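PDB 4OEV: putative peptide ABC-transport system periplasmic peptide-binding protein from Campylobacter jejuni, which binds nickel(II) outside the cytoplasm and probably delivers it to an ABC-type importer, and may also carry peptides. Local coordinates for residues I233-L244 and F454-V465. Residues are numbered along the deposited sequence; the frame is centred on the assembly and turned at random.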
loop_
_atom_site.group_PDB
_atom_site.type_symbol
_atom_site.label_atom_id
_atom_site.label_comp_id
_atom_site.label_asym_id
_atom_site.label_seq_id
_atom_site.Cartn_x
_atom_site.Cartn_y
_atom_site.Cartn_z
ATOM N N ILE A 233 18.706 -6.703 -13.071
ATOM C CA ILE A 233 17.583 -5.778 -12.864
ATOM C C ILE A 233 16.297 -6.468 -13.286
ATOM O O ILE A 233 16.109 -6.762 -14.461
ATOM C CB ILE A 233 17.740 -4.476 -13.669
ATOM C CG1 ILE A 233 19.085 -3.817 -13.363
ATOM C CG2 ILE A 233 16.581 -3.536 -13.348
ATOM C CD1 ILE A 233 19.471 -2.693 -14.340
ATOM N N LEU A 234 15.429 -6.748 -12.326
ATOM C CA LEU A 234 14.146 -7.369 -12.589
ATOM C C LEU A 234 13.072 -6.301 -12.644
ATOM O O LEU A 234 12.883 -5.602 -11.644
ATOM C CB LEU A 234 13.777 -8.352 -11.495
ATOM C CG LEU A 234 14.163 -9.794 -11.737
ATOM C CD1 LEU A 234 13.856 -10.495 -10.449
ATOM C CD2 LEU A 234 13.389 -10.378 -12.907
ATOM N N ARG A 235 12.386 -6.180 -13.781
ATOM C CA ARG A 235 11.280 -5.225 -13.913
ATOM C C ARG A 235 10.032 -5.829 -13.343
ATOM O O ARG A 235 9.643 -6.907 -13.775
ATOM C CB ARG A 235 10.999 -4.852 -15.363
ATOM C CG ARG A 235 9.682 -4.062 -15.481
ATOM C CD ARG A 235 9.332 -3.721 -16.912
ATOM N NE ARG A 235 10.334 -2.895 -17.573
ATOM C CZ ARG A 235 10.143 -1.629 -17.954
ATOM N NH1 ARG A 235 8.986 -1.032 -17.714
ATOM N NH2 ARG A 235 11.110 -0.956 -18.590
ATOM N N GLU A 236 9.409 -5.156 -12.380
ATOM C CA GLU A 236 8.207 -5.700 -11.716
ATOM C C GLU A 236 7.007 -4.787 -11.987
ATOM O O GLU A 236 7.124 -3.575 -11.841
ATOM C CB GLU A 236 8.446 -5.836 -10.217
ATOM C CG GLU A 236 9.673 -6.675 -9.902
ATOM C CD GLU A 236 9.390 -7.771 -8.889
ATOM O OE1 GLU A 236 8.278 -8.348 -8.921
ATOM O OE2 GLU A 236 10.281 -8.060 -8.050
ATOM N N LYS A 237 5.885 -5.369 -12.408
ATOM C CA LYS A 237 4.641 -4.619 -12.606
ATOM C C LYS A 237 4.061 -4.331 -11.244
ATOM O O LYS A 237 4.392 -5.028 -10.295
ATOM C CB LYS A 237 3.634 -5.408 -13.449
ATOM C CG LYS A 237 4.037 -5.591 -14.928
ATOM C CD LYS A 237 3.940 -4.257 -15.714
ATOM C CE LYS A 237 4.412 -4.381 -17.175
ATOM N NZ LYS A 237 5.536 -3.424 -17.578
ATOM N N SER A 238 3.218 -3.300 -11.115
ATOM C CA SER A 238 2.618 -3.048 -9.799
ATOM C C SER A 238 1.276 -2.367 -9.934
ATOM O O SER A 238 0.990 -1.758 -10.963
ATOM C CB SER A 238 3.514 -2.182 -8.927
ATOM O OG SER A 238 3.190 -0.796 -9.095
ATOM N N ALA A 239 0.512 -2.386 -8.854
ATOM C CA ALA A 239 -0.775 -1.685 -8.796
ATOM C C ALA A 239 -0.584 -0.334 -8.094
ATOM O O ALA A 239 -1.545 0.335 -7.691
ATOM C CB ALA A 239 -1.850 -2.560 -8.069
ATOM N N ASP A 240 0.677 0.049 -7.923
ATOM C CA ASP A 240 1.021 1.271 -7.216
ATOM C C ASP A 240 0.900 2.509 -8.110
ATOM O O ASP A 240 1.529 2.550 -9.165
ATOM C CB ASP A 240 2.450 1.153 -6.697
ATOM C CG ASP A 240 2.797 2.244 -5.720
ATOM O OD1 ASP A 240 1.886 2.962 -5.255
ATOM O OD2 ASP A 240 3.973 2.355 -5.370
ATOM N N TYR A 241 0.124 3.509 -7.705
ATOM C CA TYR A 241 0.063 4.778 -8.506
ATOM C C TYR A 241 0.544 6.008 -7.715
ATOM O O TYR A 241 0.555 6.006 -6.483
ATOM C CB TYR A 241 -1.366 5.022 -9.033
ATOM C CG TYR A 241 -2.389 5.226 -7.916
ATOM C CD1 TYR A 241 -2.524 6.471 -7.290
ATOM C CD2 TYR A 241 -3.227 4.193 -7.514
ATOM C CE1 TYR A 241 -3.451 6.653 -6.243
ATOM C CE2 TYR A 241 -4.172 4.378 -6.483
ATOM C CZ TYR A 241 -4.248 5.594 -5.852
ATOM O OH TYR A 241 -5.146 5.789 -4.834
ATOM N N ARG A 242 0.962 7.063 -8.429
ATOM C CA ARG A 242 1.297 8.341 -7.825
ATOM C C ARG A 242 0.237 9.350 -8.247
ATOM O O ARG A 242 -0.294 9.245 -9.328
ATOM C CB ARG A 242 2.689 8.891 -8.254
ATOM C CG ARG A 242 3.840 8.010 -7.751
ATOM C CD ARG A 242 4.109 8.198 -6.278
ATOM N NE ARG A 242 4.935 7.116 -5.773
ATOM C CZ ARG A 242 4.474 5.935 -5.378
ATOM N NH1 ARG A 242 3.175 5.639 -5.428
ATOM N NH2 ARG A 242 5.323 5.023 -4.944
ATOM N N ALA A 243 -0.047 10.296 -7.369
ATOM C CA ALA A 243 -1.096 11.309 -7.592
ATOM C C ALA A 243 -0.812 12.529 -6.762
ATOM O O ALA A 243 -0.075 12.425 -5.774
ATOM C CB ALA A 243 -2.530 10.697 -7.226
ATOM N N LEU A 244 -1.393 13.690 -7.152
ATOM C CA LEU A 244 -1.456 14.842 -6.268
ATOM C C LEU A 244 -2.702 14.688 -5.390
ATOM O O LEU A 244 -3.813 14.640 -5.920
ATOM C CB LEU A 244 -1.555 16.183 -7.035
ATOM C CG LEU A 244 -1.538 17.387 -6.115
ATOM C CD1 LEU A 244 -0.165 17.401 -5.492
ATOM C CD2 LEU A 244 -1.820 18.734 -6.970
ATOM N N PHE A 454 -8.130 13.771 -6.206
ATOM C CA PHE A 454 -6.703 13.781 -6.593
ATOM C C PHE A 454 -6.481 14.424 -7.962
ATOM O O PHE A 454 -7.427 14.639 -8.745
ATOM C CB PHE A 454 -6.074 12.368 -6.697
ATOM C CG PHE A 454 -6.035 11.519 -5.408
ATOM C CD1 PHE A 454 -6.284 12.020 -4.110
ATOM C CD2 PHE A 454 -5.632 10.179 -5.520
ATOM C CE1 PHE A 454 -6.254 11.162 -2.986
ATOM C CE2 PHE A 454 -5.589 9.319 -4.399
ATOM C CZ PHE A 454 -5.877 9.817 -3.134
ATOM N N ILE A 455 -5.207 14.633 -8.296
ATOM C CA ILE A 455 -4.800 14.528 -9.706
ATOM C C ILE A 455 -4.073 13.182 -9.856
ATOM O O ILE A 455 -2.982 13.017 -9.261
ATOM C CB ILE A 455 -3.841 15.600 -10.180
ATOM C CG1 ILE A 455 -4.457 16.996 -9.990
ATOM C CG2 ILE A 455 -3.528 15.344 -11.620
ATOM C CD1 ILE A 455 -3.507 18.117 -10.398
ATOM N N PHE A 456 -4.682 12.205 -10.534
ATOM C CA PHE A 456 -3.976 10.917 -10.723
ATOM C C PHE A 456 -2.886 11.131 -11.768
ATOM O O PHE A 456 -3.128 11.789 -12.766
ATOM C CB PHE A 456 -4.902 9.811 -11.161
ATOM C CG PHE A 456 -5.713 9.236 -10.050
ATOM C CD1 PHE A 456 -5.310 8.044 -9.439
ATOM C CD2 PHE A 456 -6.855 9.852 -9.617
ATOM C CE1 PHE A 456 -6.048 7.467 -8.417
ATOM C CE2 PHE A 456 -7.620 9.262 -8.540
ATOM C CZ PHE A 456 -7.195 8.073 -7.977
ATOM N N LEU A 457 -1.712 10.560 -11.555
ATOM C CA LEU A 457 -0.599 10.846 -12.474
ATOM C C LEU A 457 -0.143 9.581 -13.187
ATOM O O LEU A 457 -0.278 9.488 -14.406
ATOM C CB LEU A 457 0.544 11.493 -11.703
ATOM C CG LEU A 457 0.145 12.855 -11.120
ATOM C CD1 LEU A 457 1.174 13.304 -10.055
ATOM C CD2 LEU A 457 0.092 13.886 -12.261
ATOM N N ALA A 458 0.371 8.580 -12.457
ATOM C CA ALA A 458 0.906 7.427 -13.153
ATOM C C ALA A 458 0.948 6.152 -12.278
ATOM O O ALA A 458 1.140 6.235 -11.068
ATOM C CB ALA A 458 2.302 7.720 -13.664
ATOM N N TYR A 459 0.793 5.007 -12.925
ATOM C CA TYR A 459 1.070 3.696 -12.323
ATOM C C TYR A 459 2.540 3.336 -12.577
ATOM O O TYR A 459 3.046 3.589 -13.656
ATOM C CB TYR A 459 0.167 2.628 -12.919
ATOM C CG TYR A 459 -1.226 2.606 -12.303
ATOM C CD1 TYR A 459 -1.556 1.701 -11.302
ATOM C CD2 TYR A 459 -2.221 3.453 -12.763
ATOM C CE1 TYR A 459 -2.851 1.656 -10.748
ATOM C CE2 TYR A 459 -3.517 3.435 -12.204
ATOM C CZ TYR A 459 -3.826 2.532 -11.214
ATOM O OH TYR A 459 -5.097 2.514 -10.670
ATOM N N LEU A 460 3.221 2.810 -11.560
ATOM C CA LEU A 460 4.657 2.554 -11.631
ATOM C C LEU A 460 5.051 1.085 -11.849
ATOM O O LEU A 460 4.399 0.158 -11.317
ATOM C CB LEU A 460 5.310 3.034 -10.341
ATOM C CG LEU A 460 4.997 4.427 -9.888
ATOM C CD1 LEU A 460 5.747 4.652 -8.591
ATOM C CD2 LEU A 460 5.468 5.457 -10.980
ATOM N N ASP A 461 6.097 0.867 -12.647
ATOM C CA ASP A 461 6.832 -0.388 -12.561
ATOM C C ASP A 461 7.928 -0.192 -11.539
ATOM O O ASP A 461 8.340 0.935 -11.253
ATOM C CB ASP A 461 7.462 -0.811 -13.879
ATOM C CG ASP A 461 6.492 -1.431 -14.809
ATOM O OD1 ASP A 461 5.320 -1.555 -14.420
ATOM O OD2 ASP A 461 6.910 -1.829 -15.918
ATOM N N PHE A 462 8.433 -1.296 -11.013
ATOM C CA PHE A 462 9.525 -1.202 -10.065
ATOM C C PHE A 462 10.718 -1.929 -10.619
ATOM O O PHE A 462 10.578 -2.915 -11.340
ATOM C CB PHE A 462 9.120 -1.763 -8.692
ATOM C CG PHE A 462 8.297 -0.798 -7.893
ATOM C CD1 PHE A 462 8.919 0.164 -7.114
ATOM C CD2 PHE A 462 6.921 -0.847 -7.932
ATOM C CE1 PHE A 462 8.183 1.111 -6.394
ATOM C CE2 PHE A 462 6.161 0.105 -7.205
ATOM C CZ PHE A 462 6.791 1.062 -6.436
ATOM N N ALA A 463 11.895 -1.420 -10.276
ATOM C CA ALA A 463 13.128 -2.061 -10.683
ATOM C C ALA A 463 13.790 -2.683 -9.462
ATOM O O ALA A 463 14.294 -1.970 -8.590
ATOM C CB ALA A 463 14.086 -1.027 -11.388
ATOM N N LEU A 464 13.762 -4.016 -9.389
ATOM C CA LEU A 464 14.497 -4.716 -8.350
ATOM C C LEU A 464 15.928 -4.900 -8.790
ATOM O O LEU A 464 16.226 -5.669 -9.728
ATOM C CB LEU A 464 13.850 -6.082 -8.017
ATOM C CG LEU A 464 14.638 -6.968 -7.041
ATOM C CD1 LEU A 464 15.071 -6.217 -5.787
ATOM C CD2 LEU A 464 13.770 -8.200 -6.676
ATOM N N VAL A 465 16.837 -4.219 -8.114
ATOM C CA VAL A 465 18.229 -4.362 -8.525
ATOM C C VAL A 465 18.967 -5.291 -7.582
ATOM O O VAL A 465 18.959 -5.092 -6.369
ATOM C CB VAL A 465 18.979 -3.045 -8.577
ATOM C CG1 VAL A 465 20.394 -3.309 -9.036
ATOM C CG2 VAL A 465 18.275 -2.062 -9.513
HETATM O O HOH W 1 3.145 -1.316 -13.140
#
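I233 packs its CG2 on A463 CB, and from L234 to E236 the chain runs antiparallel to 462-465, with backbone bonds joining L234 to L464 and E236 to F462. R235 and K237 converge in a salt-bridge network on one oxygen of D461. R235 NH1 meets D461 OD2 at 2.9 Å in the guanidinium plane, on the oxygen's anti side, while K237 NZ takes the syn lone pair of D461 OD2 at 2.7 Å; bends at chi2 and chi4 turn the lysine chain toward it. Where the regular pairing breaks, S238 OG donates to L460 O (2.7 Å) and accepts from D240 N in an ST turn; a water accepts from S238 N and lies within bonding distance of L460 O and D461 OD1. D240 sets OD2 3.3 Å from F462 CZ, at the ring edge, carboxylate and ring nearly coplanar (8°). Pairing resumes two residues out of register. Y241 lays CB over the centre of the Y459 ring as a CH-pi contact and turns its own ring edge to that face; chi1 of 63° places the ring between backbone N and carbonyl, where F456 CE1 sits 3.5 Å above one face, toward its rim, the two rings oblique. R242 grips D240 end-on in a salt bridge, NH1 to OD1 and NH2 to OD2, the carboxylate tilted and OD1 met from above its plane; L460 CD1 lies 3.6 Å above the guanidinium centre. At R242 O, the N-H groups of L457 and A458 converge in a classic beta bulge, beyond which A243 CB fits against F454 and L244 pairs with I455. D240 OD1 also accepts from H480 ND1 and OD2 from H481 backbone N, consistent with a second-shell role at the nickel site: R242 would steady the carboxylate, which probably orients the H480 imidazole and makes it a stronger donor to the metal.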